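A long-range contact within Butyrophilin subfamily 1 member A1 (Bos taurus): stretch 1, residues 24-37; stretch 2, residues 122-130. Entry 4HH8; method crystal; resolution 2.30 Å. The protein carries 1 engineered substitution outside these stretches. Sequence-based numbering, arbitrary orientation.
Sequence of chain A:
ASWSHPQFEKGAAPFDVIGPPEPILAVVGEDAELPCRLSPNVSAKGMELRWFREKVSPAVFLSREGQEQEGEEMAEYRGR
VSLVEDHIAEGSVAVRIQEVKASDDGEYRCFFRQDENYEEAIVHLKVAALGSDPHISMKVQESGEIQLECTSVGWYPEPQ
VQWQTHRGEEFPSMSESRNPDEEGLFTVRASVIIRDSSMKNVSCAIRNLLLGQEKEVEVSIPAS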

# COMPACT_ATOMS: atom_id res chain seq x y z
N ILE A 24 -4.07 7.72 -2.45
CA ILE A 24 -5.01 7.07 -1.53
C ILE A 24 -4.28 5.94 -0.85
O ILE A 24 -3.64 5.11 -1.51
CB ILE A 24 -6.27 6.48 -2.23
CG1 ILE A 24 -6.96 7.54 -3.10
CG2 ILE A 24 -7.27 5.89 -1.16
CD1 ILE A 24 -7.48 8.74 -2.33
N LEU A 25 -4.41 5.89 0.47
CA LEU A 25 -3.73 4.86 1.25
C LEU A 25 -4.72 3.75 1.55
O LEU A 25 -5.79 4.03 2.06
CB LEU A 25 -3.24 5.47 2.56
CG LEU A 25 -2.21 4.73 3.42
CD1 LEU A 25 -1.18 4.01 2.57
CD2 LEU A 25 -1.53 5.70 4.41
N ALA A 26 -4.35 2.51 1.23
CA ALA A 26 -5.25 1.37 1.42
C ALA A 26 -4.55 0.15 2.05
O ALA A 26 -3.51 -0.29 1.57
CB ALA A 26 -5.85 0.99 0.09
N VAL A 27 -5.12 -0.39 3.12
CA VAL A 27 -4.57 -1.57 3.76
C VAL A 27 -4.97 -2.85 3.00
O VAL A 27 -6.13 -2.98 2.57
CB VAL A 27 -5.00 -1.62 5.24
CG1 VAL A 27 -4.63 -2.96 5.86
CG2 VAL A 27 -4.35 -0.48 5.98
N VAL A 28 -4.03 -3.78 2.83
CA VAL A 28 -4.32 -5.09 2.19
C VAL A 28 -5.52 -5.76 2.88
O VAL A 28 -5.62 -5.80 4.10
CB VAL A 28 -3.05 -6.01 2.16
CG1 VAL A 28 -3.38 -7.49 1.84
CG2 VAL A 28 -2.03 -5.50 1.14
N GLY A 29 -6.46 -6.26 2.09
CA GLY A 29 -7.64 -6.91 2.63
C GLY A 29 -8.80 -5.96 2.88
O GLY A 29 -9.90 -6.43 3.12
N GLU A 30 -8.55 -4.65 2.89
CA GLU A 30 -9.65 -3.67 3.07
C GLU A 30 -10.13 -3.13 1.73
O GLU A 30 -9.55 -3.44 0.70
CB GLU A 30 -9.25 -2.46 3.93
CG GLU A 30 -8.45 -2.71 5.20
CD GLU A 30 -9.16 -3.55 6.24
OE1 GLU A 30 -10.40 -3.41 6.40
OE2 GLU A 30 -8.45 -4.35 6.92
N ASP A 31 -11.17 -2.31 1.76
CA ASP A 31 -11.61 -1.64 0.56
C ASP A 31 -10.92 -0.30 0.41
O ASP A 31 -10.54 0.32 1.40
CB ASP A 31 -13.13 -1.45 0.57
CG ASP A 31 -13.88 -2.77 0.87
OD1 ASP A 31 -13.27 -3.87 0.71
OD2 ASP A 31 -15.07 -2.70 1.29
N ALA A 32 -10.73 0.13 -0.82
CA ALA A 32 -10.26 1.47 -1.09
C ALA A 32 -11.20 2.15 -2.06
O ALA A 32 -11.82 1.50 -2.90
CB ALA A 32 -8.86 1.46 -1.66
N GLU A 33 -11.24 3.47 -1.96
CA GLU A 33 -12.03 4.29 -2.84
C GLU A 33 -11.12 5.24 -3.56
O GLU A 33 -10.32 5.90 -2.92
CB GLU A 33 -13.12 5.04 -2.05
CG GLU A 33 -14.17 4.03 -1.46
CD GLU A 33 -15.42 4.72 -0.87
OE1 GLU A 33 -15.65 5.90 -1.16
OE2 GLU A 33 -16.14 4.09 -0.07
N LEU A 34 -11.24 5.26 -4.89
CA LEU A 34 -10.46 6.11 -5.79
C LEU A 34 -11.35 7.21 -6.34
O LEU A 34 -12.06 6.99 -7.30
CB LEU A 34 -9.90 5.30 -6.94
CG LEU A 34 -8.71 4.37 -6.66
CD1 LEU A 34 -8.82 3.66 -5.31
CD2 LEU A 34 -8.58 3.38 -7.78
N PRO A 35 -11.29 8.41 -5.76
CA PRO A 35 -12.25 9.48 -6.13
C PRO A 35 -11.73 10.32 -7.26
O PRO A 35 -10.51 10.39 -7.48
CB PRO A 35 -12.37 10.31 -4.85
CG PRO A 35 -11.02 9.96 -4.02
CD PRO A 35 -10.31 8.82 -4.73
N CYS A 36 -12.63 10.86 -8.05
CA CYS A 36 -12.33 11.90 -9.01
C CYS A 36 -13.61 12.73 -9.12
O CYS A 36 -14.71 12.22 -8.89
CB CYS A 36 -11.96 11.34 -10.37
SG CYS A 36 -10.35 10.60 -10.47
N ARG A 37 -13.45 14.01 -9.45
CA ARG A 37 -14.61 14.90 -9.53
C ARG A 37 -14.51 15.84 -10.72
O ARG A 37 -13.41 16.15 -11.19
CB ARG A 37 -14.85 15.69 -8.22
CG ARG A 37 -13.65 16.52 -7.75
CD ARG A 37 -13.99 17.62 -6.72
NE ARG A 37 -12.86 18.57 -6.63
CZ ARG A 37 -12.59 19.40 -5.61
NH1 ARG A 37 -13.37 19.44 -4.52
NH2 ARG A 37 -11.52 20.19 -5.68
N ILE A 122 -5.58 11.55 -12.57
CA ILE A 122 -4.75 10.47 -12.09
C ILE A 122 -5.07 10.29 -10.63
O ILE A 122 -5.22 11.27 -9.91
CB ILE A 122 -3.25 10.85 -12.27
CG1 ILE A 122 -2.88 10.80 -13.76
CG2 ILE A 122 -2.29 9.95 -11.46
CD1 ILE A 122 -1.55 11.44 -14.11
N VAL A 123 -5.25 9.04 -10.20
CA VAL A 123 -5.33 8.70 -8.77
C VAL A 123 -4.25 7.66 -8.47
O VAL A 123 -4.05 6.70 -9.24
CB VAL A 123 -6.69 8.08 -8.38
CG1 VAL A 123 -6.92 8.13 -6.84
CG2 VAL A 123 -7.82 8.78 -9.07
N HIS A 124 -3.53 7.86 -7.38
CA HIS A 124 -2.49 6.93 -7.01
C HIS A 124 -3.07 6.14 -5.88
O HIS A 124 -3.54 6.72 -4.93
CB HIS A 124 -1.19 7.63 -6.57
CG HIS A 124 -0.55 8.44 -7.66
ND1 HIS A 124 0.18 7.87 -8.69
CD2 HIS A 124 -0.54 9.78 -7.88
CE1 HIS A 124 0.63 8.83 -9.49
NE2 HIS A 124 0.20 10.00 -9.03
N LEU A 125 -3.10 4.81 -6.03
CA LEU A 125 -3.39 3.94 -4.90
C LEU A 125 -2.09 3.47 -4.26
O LEU A 125 -1.21 2.97 -4.93
CB LEU A 125 -4.21 2.73 -5.36
CG LEU A 125 -4.60 1.84 -4.18
CD1 LEU A 125 -5.40 2.63 -3.14
CD2 LEU A 125 -5.36 0.63 -4.67
N LYS A 126 -1.95 3.68 -2.96
CA LYS A 126 -0.78 3.17 -2.24
C LYS A 126 -1.23 2.11 -1.29
O LYS A 126 -1.94 2.43 -0.37
CB LYS A 126 -0.10 4.28 -1.42
CG LYS A 126 0.69 5.32 -2.23
CD LYS A 126 1.95 4.75 -2.77
CE LYS A 126 2.86 5.84 -3.21
NZ LYS A 126 4.08 5.18 -3.68
N VAL A 127 -0.77 0.88 -1.47
CA VAL A 127 -1.22 -0.22 -0.63
C VAL A 127 -0.19 -0.50 0.44
O VAL A 127 1.01 -0.36 0.18
CB VAL A 127 -1.49 -1.53 -1.44
CG1 VAL A 127 -1.93 -2.61 -0.48
CG2 VAL A 127 -2.53 -1.28 -2.57
N ALA A 128 -0.66 -0.88 1.62
CA ALA A 128 0.21 -1.16 2.73
C ALA A 128 -0.27 -2.40 3.50
O ALA A 128 -1.46 -2.68 3.57
CB ALA A 128 0.27 0.04 3.67
N ALA A 129 0.66 -3.16 4.04
CA ALA A 129 0.30 -4.20 4.99
C ALA A 129 1.27 -4.09 6.10
O ALA A 129 2.46 -3.83 5.88
CB ALA A 129 0.38 -5.56 4.37
N LEU A 130 0.77 -4.32 7.28
CA LEU A 130 1.55 -4.34 8.47
C LEU A 130 1.79 -5.79 8.85
O LEU A 130 0.85 -6.56 8.89
CB LEU A 130 0.68 -3.71 9.51
CG LEU A 130 1.31 -3.28 10.80
CD1 LEU A 130 2.15 -2.02 10.57
CD2 LEU A 130 -0.00 -3.00 11.44

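The unusual feature of this contact is that stretch 1 meets the same strand twice, in opposite senses and by different means. Strand 24-27 runs parallel to strand 122-128, with axes approaching to 4.6 Å and N-to-C directions 30° apart, and joins it in a sheet. After a turn, strand 32-37 passes the same partner at 7.6 Å and 165°, nearly antiparallel, too far for backbone pairing; that contact rests on side chains.

The parallel pairing is established by four bridges, I24 with L125, L25 with K126, A26 with V127 and V27 with A128, whose CA atoms lie 4.8 to 4.9 Å apart. Five hydrogen bonds follow the staggered parallel pattern, in which alternate residues of stretch 1 reach to both neighbours of the residue they face. I24 N donates to H124 O (2.7 Å, 164° at hydrogen) while I24 O accepts from K126 N (2.6 Å, 172°). A26 repeats the motif, its N donating to K126 O (2.9 Å) and its O accepting from A128 N (2.9 Å). V28 N closes the ladder on A128 O, also at 2.9 Å, just beyond the last strand residue. CA-H...O contacts supplement it, among them V127 CA to A26 O (3.2 Å) and V27 CA to A128 O (3.3 Å), each with about 145° at hydrogen.

Alternation sorts the side chains. I24, A26, L125 and V127 share one face, and L125 links the two parts of stretch 1: its CD1 lies 3.7 Å from A26 CB, 3.9 Å from A32 CB and 4.2 Å from L34 CD1. The t rotamer at chi1 and p at chi2 place that methyl among all three. The small side chains of A26 and A32 leave room for the leucine, and all four residues are buried.

V123 makes the second apolar cluster. Its CG1 packs against I24 CG1 at 3.8 Å and L34 CB at 4.1 Å, whereas CG2 lies 3.4 Å from C36 SG. Two methyls on one beta-branched residue thus serve different neighbours, and V123 has the largest area covered by the other stretch, 90 Å². A32, L34 and C36 point toward strand 122-128, while E33, between A32 and L34, points away, is exposed and makes no contact, a position suited to a charged group.

The face carrying L25, V27, K126 and A128 is packed more lightly. L25 CD1 reaches A128 CB at 4.4 Å, and the end of K126 leads away from stretch 1, keeping its amine out of the apolar contact. At the ladder's end, V28 CG2 touches V127 CG1 at 3.3 Å and A129 CB at 4.0 Å.

The reversal is a type II turn from V27 to E30, closed by E30 N to V27 O at 3.0 Å. G29, at phi/psi 90/-15, suits its place because a CB there would be jammed against V28 O. In all, 670 Å² is buried, summed over both stretches.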